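Local coordinates for protein phenolic acid decarboxylase (Sedimentibacter hydroxybenzoicus, PDB 7AE5) that catalyses the reversible, non-oxidative decarboxylation of 4-hydroxybenzoate and 3,4-dihydroxybenzoate, using prenylated FMN and manganese, to detoxify phenolic compounds under anaerobic conditions, at residues T65-W71 / W314-L320; T214-T219 / Y319-N324. Numbering follows the deposited sequence.

Contact 1. Residues T65-W71 / W314-L320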
loop_
_atom_site.group_PDB
_atom_site.type_symbol
_atom_site.label_atom_id
_atom_site.label_comp_id
_atom_site.label_asym_id
_atom_site.label_seq_id
_atom_site.Cartn_x
_atom_site.Cartn_y
_atom_site.Cartn_z
ATOM N N THR C 65 42.545 17.901 -18.184
ATOM C CA THR C 65 41.177 17.562 -17.819
ATOM C C THR C 65 41.167 16.256 -17.036
ATOM O O THR C 65 42.142 15.502 -17.033
ATOM C CB THR C 65 40.273 17.454 -19.057
ATOM O OG1 THR C 65 38.899 17.438 -18.651
ATOM C CG2 THR C 65 40.584 16.188 -19.841
ATOM N N ASN C 66 40.036 16.002 -16.369
ATOM C CA ASN C 66 39.853 14.821 -15.519
ATOM C C ASN C 66 40.898 14.775 -14.407
ATOM O O ASN C 66 41.385 13.707 -14.029
ATOM C CB ASN C 66 39.870 13.530 -16.341
ATOM C CG ASN C 66 39.061 12.418 -15.696
ATOM O OD1 ASN C 66 37.938 12.638 -15.241
ATOM N ND2 ASN C 66 39.629 11.218 -15.650
ATOM N N VAL C 67 41.242 15.949 -13.873
ATOM C CA VAL C 67 42.256 16.028 -12.827
ATOM C C VAL C 67 41.769 15.346 -11.553
ATOM O O VAL C 67 42.517 14.603 -10.907
ATOM C CB VAL C 67 42.644 17.497 -12.578
ATOM C CG1 VAL C 67 43.536 17.619 -11.353
ATOM C CG2 VAL C 67 43.327 18.083 -13.805
ATOM N N HIS C 68 40.513 15.580 -11.178
ATOM C CA HIS C 68 39.913 14.973 -9.995
ATOM C C HIS C 68 39.171 13.675 -10.302
ATOM O O HIS C 68 38.533 13.120 -9.404
ATOM C CB HIS C 68 38.937 15.951 -9.331
ATOM C CG HIS C 68 39.597 17.066 -8.580
ATOM N ND1 HIS C 68 40.124 18.174 -9.205
ATOM C CD2 HIS C 68 39.791 17.255 -7.253
ATOM C CE1 HIS C 68 40.626 18.992 -8.298
ATOM N NE2 HIS C 68 40.436 18.458 -7.105
ATOM N N GLY C 69 39.244 13.176 -11.534
ATOM C CA GLY C 69 38.293 12.175 -11.987
ATOM C C GLY C 69 38.566 10.715 -11.680
ATOM O O GLY C 69 38.388 9.864 -12.556
ATOM N N SER C 70 38.968 10.407 -10.450
ATOM C CA SER C 70 39.147 9.026 -10.013
ATOM C C SER C 70 39.496 9.038 -8.535
ATOM O O SER C 70 40.011 10.028 -8.010
ATOM C CB SER C 70 40.240 8.298 -10.805
ATOM O OG SER C 70 41.534 8.783 -10.482
ATOM N N TRP C 71 39.212 7.916 -7.870
ATOM C CA TRP C 71 39.565 7.791 -6.464
ATOM C C TRP C 71 41.069 7.710 -6.254
ATOM O O TRP C 71 41.544 7.994 -5.150
ATOM C CB TRP C 71 38.870 6.576 -5.853
ATOM C CG TRP C 71 37.400 6.790 -5.709
ATOM C CD1 TRP C 71 36.401 6.081 -6.309
ATOM C CD2 TRP C 71 36.762 7.819 -4.944
ATOM N NE1 TRP C 71 35.178 6.589 -5.941
ATOM C CE2 TRP C 71 35.373 7.659 -5.107
ATOM C CE3 TRP C 71 37.232 8.854 -4.128
ATOM C CZ2 TRP C 71 34.447 8.495 -4.485
ATOM C CZ3 TRP C 71 36.312 9.683 -3.512
ATOM C CH2 TRP C 71 34.935 9.498 -3.692
ATOM N N TRP C 314 29.190 8.430 -13.927
ATOM C CA TRP C 314 30.072 9.360 -13.221
ATOM C C TRP C 314 31.070 10.035 -14.155
ATOM O O TRP C 314 31.577 9.422 -15.096
ATOM C CB TRP C 314 30.833 8.635 -12.106
ATOM C CG TRP C 314 30.132 8.626 -10.779
ATOM C CD1 TRP C 314 28.798 8.433 -10.555
ATOM C CD2 TRP C 314 30.730 8.818 -9.491
ATOM N NE1 TRP C 314 28.530 8.495 -9.208
ATOM C CE2 TRP C 314 29.700 8.732 -8.533
ATOM C CE3 TRP C 314 32.037 9.063 -9.056
ATOM C CZ2 TRP C 314 29.937 8.876 -7.167
ATOM C CZ3 TRP C 314 32.270 9.206 -7.699
ATOM C CH2 TRP C 314 31.225 9.109 -6.771
ATOM N N THR C 315 31.339 11.309 -13.890
ATOM C CA THR C 315 32.425 12.029 -14.545
ATOM C C THR C 315 33.248 12.675 -13.432
ATOM O O THR C 315 33.119 12.337 -12.249
ATOM C CB THR C 315 31.913 13.049 -15.575
ATOM O OG1 THR C 315 31.132 14.056 -14.926
ATOM C CG2 THR C 315 31.068 12.369 -16.645
ATOM N N GLU C 316 34.113 13.624 -13.802
ATOM C CA GLU C 316 34.959 14.275 -12.805
ATOM C C GLU C 316 34.124 15.032 -11.777
ATOM O O GLU C 316 34.471 15.063 -10.590
ATOM C CB GLU C 316 35.948 15.218 -13.487
ATOM C CG GLU C 316 36.980 15.786 -12.545
ATOM C CD GLU C 316 37.863 16.824 -13.201
ATOM O OE1 GLU C 316 37.755 17.016 -14.431
ATOM O OE2 GLU C 316 38.670 17.448 -12.483
ATOM N N ILE C 317 33.013 15.634 -12.212
ATOM C CA ILE C 317 32.207 16.470 -11.323
ATOM C C ILE C 317 31.714 15.680 -10.117
ATOM O O ILE C 317 31.609 16.224 -9.011
ATOM C CB ILE C 317 31.034 17.101 -12.102
ATOM C CG1 ILE C 317 30.237 18.050 -11.203
ATOM C CG2 ILE C 317 30.120 16.027 -12.678
ATOM C CD1 ILE C 317 31.002 19.290 -10.790
ATOM N N ASP C 318 31.418 14.391 -10.299
ATOM C CA ASP C 318 30.930 13.584 -9.185
ATOM C C ASP C 318 31.979 13.452 -8.090
ATOM O O ASP C 318 31.633 13.396 -6.904
ATOM C CB ASP C 318 30.501 12.207 -9.690
ATOM C CG ASP C 318 29.387 12.289 -10.715
ATOM O OD1 ASP C 318 28.205 12.274 -10.312
ATOM O OD2 ASP C 318 29.694 12.387 -11.923
ATOM N N TYR C 319 33.258 13.413 -8.459
ATOM C CA TYR C 319 34.303 13.357 -7.445
ATOM C C TYR C 319 34.466 14.696 -6.735
ATOM O O TYR C 319 34.911 14.732 -5.582
ATOM C CB TYR C 319 35.619 12.906 -8.078
ATOM C CG TYR C 319 35.554 11.506 -8.650
ATOM C CD1 TYR C 319 35.805 10.397 -7.851
ATOM C CD2 TYR C 319 35.224 11.291 -9.982
ATOM C CE1 TYR C 319 35.742 9.113 -8.366
ATOM C CE2 TYR C 319 35.158 10.010 -10.506
ATOM C CZ TYR C 319 35.418 8.926 -9.693
ATOM O OH TYR C 319 35.351 7.651 -10.212
ATOM N N LEU C 320 34.102 15.802 -7.392
ATOM C CA LEU C 320 34.130 17.106 -6.735
ATOM C C LEU C 320 32.989 17.298 -5.745
ATOM O O LEU C 320 33.006 18.281 -4.997
ATOM C CB LEU C 320 34.086 18.241 -7.765
ATOM C CG LEU C 320 35.354 18.658 -8.518
ATOM C CD1 LEU C 320 36.556 18.708 -7.585
ATOM C CD2 LEU C 320 35.635 17.770 -9.718
HETATM O O HOH W 1 37.172 16.231 -16.662
HETATM O O HOH W 2 35.679 13.542 -16.615
HETATM O O HOH W 3 40.031 18.616 -14.480
HETATM O O HOH W 4 37.802 5.991 -9.711
#

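Contact 2. Residues T214-T219 / Y319-N324. With RB (rubidium ion), chain R.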
loop_
_atom_site.group_PDB
_atom_site.type_symbol
_atom_site.label_atom_id
_atom_site.label_comp_id
_atom_site.label_asym_id
_atom_site.label_seq_id
_atom_site.Cartn_x
_atom_site.Cartn_y
_atom_site.Cartn_z
ATOM N N THR C 214 40.123 23.866 -5.379
ATOM C CA THR C 214 38.946 23.477 -6.151
ATOM C C THR C 214 37.980 22.665 -5.299
ATOM O O THR C 214 36.757 22.788 -5.442
ATOM C CB THR C 214 39.370 22.676 -7.383
ATOM O OG1 THR C 214 40.357 23.410 -8.119
ATOM C CG2 THR C 214 38.175 22.403 -8.286
ATOM N N PHE C 215 38.516 21.834 -4.401
ATOM C CA PHE C 215 37.675 21.049 -3.504
ATOM C C PHE C 215 36.834 21.951 -2.608
ATOM O O PHE C 215 35.607 21.810 -2.545
ATOM C CB PHE C 215 38.545 20.110 -2.668
ATOM C CG PHE C 215 37.796 18.950 -2.074
ATOM C CD1 PHE C 215 37.243 17.972 -2.886
ATOM C CD2 PHE C 215 37.655 18.830 -0.701
ATOM C CE1 PHE C 215 36.562 16.897 -2.339
ATOM C CE2 PHE C 215 36.974 17.759 -0.147
ATOM C CZ PHE C 215 36.428 16.793 -0.968
ATOM N N MET C 216 37.475 22.890 -1.906
ATOM C CA MET C 216 36.723 23.805 -1.054
ATOM C C MET C 216 35.784 24.677 -1.873
ATOM O O MET C 216 34.680 25.008 -1.422
ATOM C CB MET C 216 37.667 24.686 -0.245
ATOM C CG MET C 216 36.926 25.703 0.586
ATOM S SD MET C 216 36.493 27.182 -0.359
ATOM C CE MET C 216 37.953 27.376 -1.404
ATOM N N ALA C 217 36.216 25.083 -3.068
ATOM C CA ALA C 217 35.348 25.884 -3.922
ATOM C C ALA C 217 34.116 25.091 -4.330
ATOM O O ALA C 217 33.008 25.637 -4.402
ATOM C CB ALA C 217 36.120 26.368 -5.149
ATOM N N SER C 218 34.283 23.793 -4.573
ATOM C CA SER C 218 33.147 22.916 -4.813
ATOM C C SER C 218 32.363 22.616 -3.545
ATOM O O SER C 218 31.340 21.925 -3.622
ATOM C CB SER C 218 33.629 21.612 -5.450
ATOM O OG SER C 218 34.090 21.840 -6.770
ATOM N N THR C 219 32.814 23.102 -2.387
ATOM C CA THR C 219 32.079 22.923 -1.146
ATOM C C THR C 219 31.345 24.208 -0.794
ATOM O O THR C 219 31.982 25.275 -0.650
ATOM C CB THR C 219 33.010 22.511 -0.013
ATOM O OG1 THR C 219 33.892 21.477 -0.472
ATOM C CG2 THR C 219 32.202 21.974 1.157
ATOM N N TYR C 319 33.258 13.413 -8.459
ATOM C CA TYR C 319 34.303 13.357 -7.445
ATOM C C TYR C 319 34.466 14.696 -6.735
ATOM O O TYR C 319 34.911 14.732 -5.582
ATOM C CB TYR C 319 35.619 12.906 -8.078
ATOM C CG TYR C 319 35.554 11.506 -8.650
ATOM C CD1 TYR C 319 35.805 10.397 -7.851
ATOM C CD2 TYR C 319 35.224 11.291 -9.982
ATOM C CE1 TYR C 319 35.742 9.113 -8.366
ATOM C CE2 TYR C 319 35.158 10.010 -10.506
ATOM C CZ TYR C 319 35.418 8.926 -9.693
ATOM O OH TYR C 319 35.351 7.651 -10.212
ATOM N N LEU C 320 34.102 15.802 -7.392
ATOM C CA LEU C 320 34.130 17.106 -6.735
ATOM C C LEU C 320 32.989 17.298 -5.745
ATOM O O LEU C 320 33.006 18.281 -4.997
ATOM C CB LEU C 320 34.086 18.241 -7.765
ATOM C CG LEU C 320 35.354 18.658 -8.518
ATOM C CD1 LEU C 320 36.556 18.708 -7.585
ATOM C CD2 LEU C 320 35.635 17.770 -9.718
ATOM N N MET C 321 32.000 16.400 -5.724
ATOM C CA MET C 321 30.858 16.531 -4.829
ATOM C C MET C 321 30.629 15.286 -3.982
ATOM O O MET C 321 29.584 15.182 -3.328
ATOM C CB MET C 321 29.584 16.846 -5.621
ATOM C CG MET C 321 29.702 18.037 -6.558
ATOM S SD MET C 321 28.435 18.015 -7.839
ATOM C CE MET C 321 26.950 17.961 -6.844
ATOM N N ALA C 322 31.573 14.347 -3.968
ATOM C CA ALA C 322 31.323 13.041 -3.359
ATOM C C ALA C 322 31.454 13.090 -1.840
ATOM O O ALA C 322 30.456 13.015 -1.115
ATOM C CB ALA C 322 32.272 11.998 -3.959
ATOM N N LEU C 323 32.685 13.214 -1.340
ATOM C CA LEU C 323 32.927 13.122 0.094
ATOM C C LEU C 323 32.714 14.442 0.823
ATOM O O LEU C 323 32.440 14.428 2.029
ATOM C CB LEU C 323 34.347 12.611 0.350
ATOM C CG LEU C 323 34.643 11.203 -0.168
ATOM C CD1 LEU C 323 35.954 10.682 0.397
ATOM C CD2 LEU C 323 33.500 10.257 0.169
ATOM N N ASN C 324 32.839 15.577 0.132
ATOM C CA ASN C 324 32.542 16.857 0.763
ATOM C C ASN C 324 31.052 17.035 1.012
ATOM O O ASN C 324 30.663 17.919 1.781
ATOM C CB ASN C 324 33.074 18.011 -0.089
ATOM C CG ASN C 324 32.824 17.806 -1.570
ATOM O OD1 ASN C 324 32.737 16.675 -2.048
ATOM N ND2 ASN C 324 32.713 18.906 -2.308
HETATM RB RB RB R . 33.613 27.109 -0.748
#

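Contact 1. Residues T65-W71 / W314-L320
A single carboxylate, that of Glu316, is inserted under the backbone of a loop, where three successive amide nitrogens lie close to it. The decisive bond is from His68 N to Glu316 OE2, 2.9 Å with an N-H...O angle of 169°; Val67 N lies 3.3 Å from Glu316 OE2 and Asn66 N 3.2 Å from Glu316 OE1. Extended chi1 and chi2 (both t) give Glu316 this reach. Water extends the junction: water 1 joins Thr65 OG1 to Glu316 OE1, and water 3 joins Val67 N to Glu316 OE2. The charge is balanced by a salt bridge to Lys145, which also hydrogen-bonds His68 ND1.

The backbones are closest where Gly69 CA lies 4.0 Å from Glu316 CA. Gly69 centres an inverse gamma turn, and a CB there would lie only 1.8 Å from Asn66 OD1, so the turn as built suits glycine. The Tyr319 ring packs one face against the chain beyond, Ser70 CA being 3.7 Å from Tyr319 CZ. Its edge meets the face of Trp71 in a T-shaped pair, the centroid of the Tyr319 ring 4.9 Å from that of the five-membered ring of Trp71, planes at 76°, while water 4 links Tyr319 OH to Trp71 N. Over the His68 ring, Leu320 CD1 makes a CH-pi contact, 3.7 Å from the centroid and 17° off its normal.

Ser70 is the N-cap of helix 71-77. The arrangement is thus a buried loop-to-helix junction of the UbiD fold, with a carboxylate holding the turn after strand 62-65 against the short helix 316-320.

Contact 2. Residues T214-T219 / Y319-N324
Beside the predicted prenylated FMN and Mn(2+) site of this UbiD enzyme, the C-terminal end of helix 211-217 carries a metal on one side and meets the 319-324 segment on another. The deposited metal is rubidium, bound by Met216 O at 2.5 Å, Thr219 O at 2.5 Å and Met216 SD at 2.9 Å. Val164 O, Tyr223 OH and Glu227 OE1 complete its shell; Val164 and Glu227 are themselves predicted to bind the flavin and Mn(2+), respectively.

Met216 CB points away from the 319-324 segment, whereas Ser218 CB points toward it and lies 3.4 Å from Leu320 O. The end of helix 211-217 is tied down internally: Ser218 OG donates to Thr214 O (3.1 Å) and Thr219 OG1 to Phe215 O (2.7 Å). Across the contact, Asn324 ND2 gives a weak hydrogen bond to Thr219 OG1 (3.4 Å, 154°) and a shorter one to Leu320 O of its own segment (2.8 Å, 153°). Asn324 therefore bridges the turn between helices 316-320 and 323-336 to the end of helix 211-217.

Van der Waals packing supplies the rest. Phe215 CZ lies 3.7 Å from Asn324 CB, and the edge of the Phe215 ring faces Tyr319 O, 4.2 Å from Phe215 CE1. Thr214 CG2 is 4.1 Å from Leu320 CD1. Ser218 also touches Thr166, a predicted flavin-binding residue. Together these distances describe a helix-end junction between the Rift-related FMN-binding domain and the C-terminal domain, alongside the metal and cofactor site.

In the fold
From the N terminus, strand 62-65 leads into the loop of contact 1, which meets 314-320, 243 residues on from Trp71 to Trp314. Within that span the chain builds most of the Rift-related FMN-binding domain, including the end of helix 211-217, whose segment 214-219 opens contact 2. The 319-324 segment, which overlaps 314-320 at Tyr319 and Leu320, closes contact 2 across 99 intervening residues. The segments alternate, so the two loops cross. Their centres lie about 10 Å apart, and Trp71 CH2 reaches Ala322 CB at 3.7 Å. Helix 316-320 thus touches both the loop after strand 62-65 and the end of helix 211-217, tying the N-terminal and Rift-related parts of the chain together.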